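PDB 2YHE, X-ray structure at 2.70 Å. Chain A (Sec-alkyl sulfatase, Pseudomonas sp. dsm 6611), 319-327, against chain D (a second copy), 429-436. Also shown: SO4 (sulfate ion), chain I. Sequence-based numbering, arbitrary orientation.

Chain A 319-327: LLTPRGAEV
Chain D (429-436) QRYLGFYD

How do the two backbones run past each other? The chain A stretch has no regular helix or strand, but a type I beta turn spans Thr A321 to Gly A324, closed by a hydrogen bond from Gly A324 N to Thr A321 O at 2.9 Å. Chain D ends a helix at Tyr D431 and continues as loop, with Gly D433 the first residue to leave helical angles (phi/psi 114/-176). The register is antiparallel in sense: CA of Glu A326 lies 5.3 Å from CA of Tyr D431, CA of Gly A324 3.8 Å from CA of Leu D432, and CA of Pro A322 7.4 Å from CA of Tyr D435. After the turn, Gly A324 (100/115) leads into extended Ala A325 (-161/174) and Glu A326 (-67/147).

Why can the chains come so close at the two glycines? Neither has a side chain, and an ideal CB on Gly A324 would sit 2.4 Å from Leu D432 CD2, while one on Gly D433 would sit 2.8 Å from Leu A320 CD1. Their positive phi angles also bring such a CB against the preceding carbonyl, so the local backbone alone calls for glycine at both.

What joins the backbones if no direct hydrogen bond crosses? Ala A325 N approaches Tyr D431 O to 3.1 Å, but the angle is poor. Glu A326 CA makes a CA-H...O contact with Arg D430 O at 3.5 Å. Water does the bridging: water 1 lies 2.9 Å from Ala A325 O and 2.7 Å from Gln D429 O, placed to donate to either, though it has more acceptors in reach than protons, whereas water 2 accepts from Val A327 N and donates to Arg D430 O, both at 3.0 Å.

Which side chains complete the contact? The CA-to-CB bond of Leu A320 points toward chain D, and with chi1 t and chi2 p its CD2 lies 3.4 Å from CE1 of Phe D434 (chi1 p), an apolar contact. Farther along, Glu A326 (m, t, chi3 30°) and Arg D430 (t, t, chi3 100°) form a long salt bridge, OE2 to NH2 at 3.9 Å; the oxygen lies well out of the guanidinium plane, so the attraction is between charges alone.

Where does Arg A323 go instead? Its CA-to-CB bond points away from chain D, and the side chain (p, t, t, chi4 84°) reaches a sulfate, probably from the crystallisation liquor. Arg A323 NE hydrogen-bonds to sulfate O3 at 3.0 Å, and Arg A323 NH2 to sulfate O4 at 2.7 Å; Thr A321 OG1 (chi1 t) donates to O3 at 2.6 Å.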

ATOM      1  N   LEU A 319       9.174   4.375  -5.789  1.00 21.69           N
ATOM      2  CA  LEU A 319       8.488   4.115  -4.518  1.00 21.43           C
ATOM      3  C   LEU A 319       7.288   3.220  -4.876  1.00 31.52           C
ATOM      4  O   LEU A 319       6.779   2.478  -4.036  1.00 34.97           O
ATOM      5  CB  LEU A 319       8.050   5.377  -3.777  1.00 19.63           C
ATOM      6  CG  LEU A 319       9.148   6.210  -3.143  1.00 21.47           C
ATOM      7  CD1 LEU A 319       8.568   7.372  -2.431  1.00 20.69           C
ATOM      8  CD2 LEU A 319      10.065   5.384  -2.243  1.00 21.06           C
ATOM      9  N   LEU A 320       6.893   3.259  -6.158  1.00 27.83           N
ATOM     10  CA  LEU A 320       5.833   2.462  -6.743  1.00 28.22           C
ATOM     11  C   LEU A 320       6.269   2.139  -8.168  1.00 35.17           C
ATOM     12  O   LEU A 320       6.416   3.038  -8.998  1.00 36.91           O
ATOM     13  CB  LEU A 320       4.478   3.221  -6.713  1.00 28.09           C
ATOM     14  CG  LEU A 320       3.254   2.440  -7.151  1.00 31.11           C
ATOM     15  CD1 LEU A 320       2.867   1.370  -6.126  1.00 30.65           C
ATOM     16  CD2 LEU A 320       2.113   3.373  -7.439  1.00 29.26           C
ATOM     17  N   THR A 321       6.531   0.858  -8.432  1.00 31.69           N
ATOM     18  CA  THR A 321       6.980   0.406  -9.743  1.00 30.59           C
ATOM     19  C   THR A 321       5.856   0.305 -10.781  1.00 36.68           C
ATOM     20  O   THR A 321       4.793  -0.280 -10.497  1.00 36.94           O
ATOM     21  CB  THR A 321       7.871  -0.847  -9.654  1.00 31.92           C
ATOM     22  OG1 THR A 321       8.300  -1.157 -10.967  1.00 29.04           O
ATOM     23  CG2 THR A 321       7.178  -2.061  -9.042  1.00 27.85           C
ATOM     24  N   PRO A 322       6.118   0.821 -12.014  1.00 32.89           N
ATOM     25  CA  PRO A 322       5.123   0.725 -13.102  1.00 31.72           C
ATOM     26  C   PRO A 322       4.570  -0.682 -13.376  1.00 33.67           C
ATOM     27  O   PRO A 322       3.393  -0.814 -13.735  1.00 34.16           O
ATOM     28  CB  PRO A 322       5.892   1.259 -14.313  1.00 33.00           C
ATOM     29  CG  PRO A 322       6.881   2.175 -13.749  1.00 37.35           C
ATOM     30  CD  PRO A 322       7.325   1.538 -12.479  1.00 34.08           C
ATOM     31  N   ARG A 323       5.403  -1.724 -13.205  1.00 28.11           N
ATOM     32  CA  ARG A 323       5.005  -3.108 -13.438  1.00 28.60           C
ATOM     33  C   ARG A 323       3.994  -3.617 -12.423  1.00 35.86           C
ATOM     34  O   ARG A 323       3.257  -4.555 -12.704  1.00 37.63           O
ATOM     35  CB  ARG A 323       6.227  -4.021 -13.501  1.00 29.37           C
ATOM     36  CG  ARG A 323       6.996  -4.133 -12.200  1.00 35.02           C
ATOM     37  CD  ARG A 323       8.354  -4.772 -12.405  1.00 17.99           C
ATOM     38  NE  ARG A 323       9.172  -4.610 -11.198  1.00 24.03           N
ATOM     39  CZ  ARG A 323       9.128  -5.401 -10.132  1.00 32.62           C
ATOM     40  NH1 ARG A 323       8.282  -6.428 -10.092  1.00 18.02           N
ATOM     41  NH2 ARG A 323       9.911  -5.165  -9.092  1.00 22.84           N
ATOM     42  N   GLY A 324       3.985  -3.014 -11.244  1.00 32.57           N
ATOM     43  CA  GLY A 324       3.082  -3.389 -10.165  1.00 31.07           C
ATOM     44  C   GLY A 324       3.745  -4.254  -9.120  1.00 33.79           C
ATOM     45  O   GLY A 324       4.182  -5.373  -9.404  1.00 33.06           O
ATOM     46  N   ALA A 325       3.859  -3.707  -7.901  1.00 29.75           N
ATOM     47  CA  ALA A 325       4.434  -4.340  -6.695  1.00 27.86           C
ATOM     48  C   ALA A 325       3.919  -3.564  -5.487  1.00 29.15           C
ATOM     49  O   ALA A 325       3.245  -2.557  -5.679  1.00 26.77           O
ATOM     50  CB  ALA A 325       5.960  -4.330  -6.736  1.00 27.42           C
ATOM     51  N   GLU A 326       4.207  -4.028  -4.257  1.00 28.10           N
ATOM     52  CA  GLU A 326       3.720  -3.341  -3.053  1.00 29.47           C
ATOM     53  C   GLU A 326       4.384  -1.960  -2.897  1.00 36.67           C
ATOM     54  O   GLU A 326       5.536  -1.831  -3.328  1.00 38.56           O
ATOM     55  CB  GLU A 326       3.944  -4.215  -1.823  1.00 30.39           C
ATOM     56  CG  GLU A 326       3.145  -5.517  -1.833  1.00 39.14           C
ATOM     57  CD  GLU A 326       3.500  -6.564  -0.781  1.00 69.89           C
ATOM     58  OE1 GLU A 326       3.958  -6.189   0.327  1.00 51.17           O
ATOM     59  OE2 GLU A 326       3.319  -7.773  -1.072  1.00 84.45           O
ATOM     60  N   VAL A 327       3.673  -0.909  -2.339  1.00 31.05           N
ATOM     61  CA  VAL A 327       4.333   0.393  -2.131  1.00 29.25           C
ATOM     62  C   VAL A 327       5.577   0.221  -1.281  1.00 33.38           C
ATOM     63  O   VAL A 327       5.655  -0.661  -0.422  1.00 33.45           O
ATOM     64  CB  VAL A 327       3.528   1.580  -1.550  1.00 31.82           C
ATOM     65  CG1 VAL A 327       3.276   2.682  -2.570  1.00 31.43           C
ATOM     66  CG2 VAL A 327       2.297   1.163  -0.796  1.00 30.59           C
TER
ATOM     67  N   GLN D 429      -4.753  -1.946  -5.277  1.00 26.68           N
ATOM     68  CA  GLN D 429      -3.823  -0.982  -4.722  1.00 25.36           C
ATOM     69  C   GLN D 429      -2.659  -1.695  -4.034  1.00 32.18           C
ATOM     70  O   GLN D 429      -1.496  -1.324  -4.265  1.00 31.09           O
ATOM     71  CB  GLN D 429      -4.529  -0.039  -3.745  1.00 25.62           C
ATOM     72  CG  GLN D 429      -3.559   0.991  -3.153  1.00 31.62           C
ATOM     73  CD  GLN D 429      -4.130   1.775  -2.009  1.00 35.87           C
ATOM     74  OE1 GLN D 429      -5.123   2.481  -2.124  1.00 24.52           O
ATOM     75  NE2 GLN D 429      -3.464   1.710  -0.889  1.00 27.22           N
ATOM     76  N   ARG D 430      -2.973  -2.713  -3.192  1.00 29.58           N
ATOM     77  CA  ARG D 430      -1.958  -3.416  -2.423  1.00 29.55           C
ATOM     78  C   ARG D 430      -0.916  -4.069  -3.329  1.00 35.01           C
ATOM     79  O   ARG D 430       0.279  -3.863  -3.141  1.00 35.44           O
ATOM     80  CB  ARG D 430      -2.594  -4.439  -1.460  1.00 26.14           C
ATOM     81  CG  ARG D 430      -1.636  -4.876  -0.370  1.00 18.80           C
ATOM     82  CD  ARG D 430      -2.211  -5.961   0.513  1.00 25.87           C
ATOM     83  NE  ARG D 430      -1.702  -7.290   0.117  1.00 28.64           N
ATOM     84  CZ  ARG D 430      -0.580  -7.837   0.579  1.00 38.84           C
ATOM     85  NH1 ARG D 430       0.174  -7.185   1.454  1.00 35.93           N
ATOM     86  NH2 ARG D 430      -0.180  -9.019   0.136  1.00 32.25           N
ATOM     87  N   TYR D 431      -1.376  -4.850  -4.303  1.00 30.93           N
ATOM     88  CA  TYR D 431      -0.509  -5.587  -5.223  1.00 29.47           C
ATOM     89  C   TYR D 431       0.123  -4.753  -6.350  1.00 29.47           C
ATOM     90  O   TYR D 431       1.276  -4.999  -6.664  1.00 29.45           O
ATOM     91  CB  TYR D 431      -1.292  -6.763  -5.818  1.00 29.41           C
ATOM     92  CG  TYR D 431      -1.519  -7.874  -4.823  1.00 29.92           C
ATOM     93  CD1 TYR D 431      -0.519  -8.812  -4.551  1.00 30.55           C
ATOM     94  CD2 TYR D 431      -2.728  -7.991  -4.143  1.00 30.38           C
ATOM     95  CE1 TYR D 431      -0.727  -9.843  -3.639  1.00 29.24           C
ATOM     96  CE2 TYR D 431      -2.949  -9.028  -3.234  1.00 31.12           C
ATOM     97  CZ  TYR D 431      -1.945  -9.950  -2.981  1.00 35.28           C
ATOM     98  OH  TYR D 431      -2.156 -10.978  -2.083  1.00 31.12           O
ATOM     99  N   LEU D 432      -0.627  -3.825  -6.972  1.00 22.80           N
ATOM    100  CA  LEU D 432      -0.146  -3.046  -8.106  1.00 23.33           C
ATOM    101  C   LEU D 432      -0.012  -1.538  -7.886  1.00 32.72           C
ATOM    102  O   LEU D 432       0.932  -0.944  -8.413  1.00 33.09           O
ATOM    103  CB  LEU D 432      -0.924  -3.336  -9.411  1.00 22.44           C
ATOM    104  CG  LEU D 432      -1.195  -4.833  -9.770  1.00 24.08           C
ATOM    105  CD1 LEU D 432      -2.187  -4.953 -10.858  1.00 21.03           C
ATOM    106  CD2 LEU D 432       0.089  -5.636 -10.112  1.00 23.80           C
ATOM    107  N   GLY D 433      -0.946  -0.930  -7.153  1.00 31.00           N
ATOM    108  CA  GLY D 433      -0.917   0.507  -6.875  1.00 30.86           C
ATOM    109  C   GLY D 433      -2.054   1.291  -7.505  1.00 34.45           C
ATOM    110  O   GLY D 433      -2.955   0.698  -8.102  1.00 35.71           O
ATOM    111  N   PHE D 434      -2.035   2.631  -7.361  1.00 28.92           N
ATOM    112  CA  PHE D 434      -3.071   3.546  -7.895  1.00 27.63           C
ATOM    113  C   PHE D 434      -3.010   3.629  -9.440  1.00 31.86           C
ATOM    114  O   PHE D 434      -3.996   4.036 -10.079  1.00 31.50           O
ATOM    115  CB  PHE D 434      -2.941   4.983  -7.279  1.00 27.35           C
ATOM    116  CG  PHE D 434      -1.808   5.799  -7.862  1.00 27.27           C
ATOM    117  CD1 PHE D 434      -0.514   5.695  -7.348  1.00 27.34           C
ATOM    118  CD2 PHE D 434      -2.002   6.574  -9.005  1.00 31.55           C
ATOM    119  CE1 PHE D 434       0.560   6.383  -7.935  1.00 30.06           C
ATOM    120  CE2 PHE D 434      -0.927   7.263  -9.601  1.00 32.00           C
ATOM    121  CZ  PHE D 434       0.351   7.158  -9.061  1.00 29.67           C
ATOM    122  N   TYR D 435      -1.821   3.351 -10.007  1.00 28.00           N
ATOM    123  CA  TYR D 435      -1.599   3.461 -11.442  1.00 28.55           C
ATOM    124  C   TYR D 435      -2.026   2.199 -12.154  1.00 30.21           C
ATOM    125  O   TYR D 435      -1.550   1.112 -11.817  1.00 27.66           O
ATOM    126  CB  TYR D 435      -0.164   3.903 -11.755  1.00 30.91           C
ATOM    127  CG  TYR D 435       0.184   3.888 -13.219  1.00 33.59           C
ATOM    128  CD1 TYR D 435      -0.507   4.687 -14.128  1.00 36.34           C
ATOM    129  CD2 TYR D 435       1.208   3.076 -13.702  1.00 33.88           C
ATOM    130  CE1 TYR D 435      -0.197   4.660 -15.487  1.00 38.29           C
ATOM    131  CE2 TYR D 435       1.528   3.047 -15.056  1.00 34.14           C
ATOM    132  CZ  TYR D 435       0.834   3.849 -15.940  1.00 40.84           C
ATOM    133  OH  TYR D 435       1.180   3.820 -17.266  1.00 45.15           O
ATOM    134  N   ASP D 436      -2.959   2.345 -13.114  1.00 26.82           N
ATOM    135  CA  ASP D 436      -3.545   1.217 -13.817  1.00 27.49           C
ATOM    136  C   ASP D 436      -2.752   0.589 -14.968  1.00 33.13           C
ATOM    137  O   ASP D 436      -3.212  -0.376 -15.580  1.00 32.87           O
ATOM    138  CB  ASP D 436      -4.987   1.539 -14.223  1.00 30.14           C
ATOM    139  CG  ASP D 436      -5.116   2.493 -15.383  1.00 39.18           C
ATOM    140  OD1 ASP D 436      -4.086   3.125 -15.757  1.00 39.02           O
ATOM    141  OD2 ASP D 436      -6.237   2.611 -15.922  1.00 44.87           O
TER
HETATM  142  S   SO4 I 801      11.546  -1.764 -10.008  1.00 34.18           S
HETATM  143  O1  SO4 I 801      12.993  -1.729 -10.359  1.00 40.80           O
HETATM  144  O2  SO4 I 801      11.154  -0.489  -9.414  1.00 35.60           O
HETATM  145  O3  SO4 I 801      10.766  -2.037 -11.187  1.00 39.66           O
HETATM  146  O4  SO4 I 801      11.339  -2.848  -9.074  1.00 38.65           O
HETATM  147  O   HOH W   1       1.164  -0.965  -4.378  1.00 17.54           O
HETATM  148  O   HOH W   2       1.047  -1.836  -1.139  1.00 23.06           O